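Local coordinates for protein soluble lytic murein transglycosylase (Pseudomonas aeruginosa, PDB 5OHU) that cleaves the glycan strands of peptidoglycan, acting both exolytically and endolytically as a lytic transglycosylase of the Slt family, at residues N566-V570 / P630-E636. Numbering follows the deposited sequence.
Sequences NGNRV and PIVDWHE
Glu636 OE1 is gripped twice by one residue: it accepts from the backbone N of Arg569 at 2.9 Å, which comes from above the carboxylate plane, and from Arg569 NE at 2.8 Å, which meets its syn lone pair. Glu636 OE2 takes Arg569 NH2 at 2.9 Å, also on a syn lone pair, so the guanidinium holds the acid side-on through two nitrogens; the two planes lie only 12° apart, which orients the carboxylate. Asp633 N adds a fourth, nearly straight bond to Glu636 OE2 (2.7 Å, 176°), from above the carboxylate plane. With CG beside the backbone N (chi1 -75°) and a bend at chi3, Arg569 NE comes round to the same oxygen that the backbone N-H reaches. Asp633 OD2 adds a long salt bridge, well out of the guanidinium plane and therefore acting by charge alone.

The network ties the start of helix 569-578, in the lysozyme-clan SLT family region, to the loop between helix 605-624 and strand 638-639. Asn568 is the N-cap: its OD1 accepts from Leu571 N and, weakly, from Val570 N, while its amide carbon packs on Glu636 CG. Two residues earlier, Asn566 (positive phi) is the C-prime residue of the Schellman motif that ends helix 547-564. His635 NE2 donates a hydrogen bond to Gly567 O (2.9 Å), which lies in the ring plane although the donor stands above the carbonyl plane. Arg569 NH2 also reaches Ile631 O, 3.3 Å away, and a water that accepts from Arg569 NH1 can donate to that carbonyl. On the apolar side, Val570 CG2 meets Val632 CG1 at 3.7 Å, with Trp598 against Val570 and Phe595 against Val632.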
# COMPACT_ATOMS: atom_id res chain seq x y z
N ASN A 566 -21.30 -20.88 -5.54
CA ASN A 566 -22.63 -21.21 -5.01
C ASN A 566 -23.36 -20.00 -4.45
O ASN A 566 -24.10 -20.10 -3.48
CB ASN A 566 -22.53 -22.33 -3.98
CG ASN A 566 -21.88 -23.58 -4.56
OD1 ASN A 566 -22.28 -24.06 -5.62
ND2 ASN A 566 -20.85 -24.08 -3.89
N GLY A 567 -23.17 -18.84 -5.09
CA GLY A 567 -23.87 -17.64 -4.68
C GLY A 567 -23.43 -17.08 -3.36
O GLY A 567 -24.18 -16.33 -2.73
N ASN A 568 -22.23 -17.44 -2.90
CA ASN A 568 -21.71 -16.98 -1.62
C ASN A 568 -20.85 -15.74 -1.87
O ASN A 568 -19.82 -15.83 -2.53
CB ASN A 568 -20.91 -18.10 -0.95
CG ASN A 568 -20.31 -17.69 0.40
OD1 ASN A 568 -19.78 -16.59 0.56
ND2 ASN A 568 -20.34 -18.61 1.36
N ARG A 569 -21.28 -14.60 -1.33
CA ARG A 569 -20.63 -13.31 -1.60
C ARG A 569 -19.26 -13.22 -0.94
O ARG A 569 -18.38 -12.52 -1.45
CB ARG A 569 -21.52 -12.15 -1.11
CG ARG A 569 -22.76 -11.81 -1.94
CD ARG A 569 -23.64 -10.82 -1.13
NE ARG A 569 -23.55 -11.12 0.31
CZ ARG A 569 -23.31 -10.22 1.25
NH1 ARG A 569 -23.07 -8.96 0.91
NH2 ARG A 569 -23.25 -10.62 2.52
N VAL A 570 -19.07 -13.88 0.20
CA VAL A 570 -17.76 -13.89 0.85
C VAL A 570 -16.72 -14.52 -0.06
O VAL A 570 -15.65 -13.95 -0.30
CB VAL A 570 -17.83 -14.63 2.19
CG1 VAL A 570 -16.47 -14.57 2.88
CG2 VAL A 570 -18.92 -14.04 3.09
N PRO A 630 -27.69 -7.75 5.59
CA PRO A 630 -26.90 -8.12 6.76
C PRO A 630 -25.44 -8.33 6.36
O PRO A 630 -25.13 -8.57 5.19
CB PRO A 630 -27.54 -9.44 7.22
CG PRO A 630 -28.30 -9.96 6.03
CD PRO A 630 -28.63 -8.79 5.16
N ILE A 631 -24.54 -8.29 7.35
CA ILE A 631 -23.12 -8.40 7.04
C ILE A 631 -22.81 -9.70 6.30
O ILE A 631 -21.96 -9.74 5.41
CB ILE A 631 -22.27 -8.25 8.32
CG1 ILE A 631 -20.76 -8.19 7.96
CG2 ILE A 631 -22.54 -9.37 9.32
CD1 ILE A 631 -20.35 -6.88 7.28
N VAL A 632 -23.50 -10.80 6.65
CA VAL A 632 -23.53 -12.01 5.83
C VAL A 632 -24.94 -12.57 5.86
O VAL A 632 -25.69 -12.42 6.82
CB VAL A 632 -22.55 -13.11 6.28
CG1 VAL A 632 -21.12 -12.78 5.85
CG2 VAL A 632 -22.67 -13.33 7.77
N ASP A 633 -25.28 -13.26 4.79
CA ASP A 633 -26.58 -13.90 4.66
C ASP A 633 -26.58 -15.27 5.34
O ASP A 633 -25.52 -15.87 5.58
CB ASP A 633 -26.95 -14.02 3.18
CG ASP A 633 -27.37 -12.68 2.60
OD1 ASP A 633 -28.17 -11.97 3.26
OD2 ASP A 633 -26.88 -12.33 1.52
N TRP A 634 -27.78 -15.75 5.67
CA TRP A 634 -27.93 -17.07 6.30
C TRP A 634 -27.13 -18.12 5.56
O TRP A 634 -26.43 -18.92 6.18
CB TRP A 634 -29.40 -17.50 6.32
CG TRP A 634 -30.28 -16.61 7.07
CD1 TRP A 634 -31.37 -15.93 6.58
CD2 TRP A 634 -30.21 -16.31 8.46
NE1 TRP A 634 -31.95 -15.20 7.57
CE2 TRP A 634 -31.27 -15.41 8.74
CE3 TRP A 634 -29.34 -16.70 9.50
CZ2 TRP A 634 -31.50 -14.89 10.02
CZ3 TRP A 634 -29.56 -16.18 10.78
CH2 TRP A 634 -30.64 -15.28 11.03
N HIS A 635 -27.22 -18.14 4.23
CA HIS A 635 -26.56 -19.23 3.53
C HIS A 635 -25.05 -19.06 3.45
O HIS A 635 -24.39 -19.97 2.96
CB HIS A 635 -27.12 -19.39 2.12
CG HIS A 635 -26.72 -18.30 1.17
ND1 HIS A 635 -27.38 -17.09 1.10
CD2 HIS A 635 -25.75 -18.26 0.22
CE1 HIS A 635 -26.83 -16.34 0.15
NE2 HIS A 635 -25.84 -17.03 -0.40
N GLU A 636 -24.51 -17.94 3.91
CA GLU A 636 -23.08 -17.67 3.86
C GLU A 636 -22.36 -17.95 5.18
O GLU A 636 -21.12 -17.96 5.20
CB GLU A 636 -22.85 -16.20 3.47
CG GLU A 636 -23.41 -15.83 2.10
CD GLU A 636 -23.38 -14.32 1.83
OE1 GLU A 636 -23.36 -13.94 0.64
OE2 GLU A 636 -23.40 -13.53 2.82
O HOH W 1 -22.63 -7.57 3.26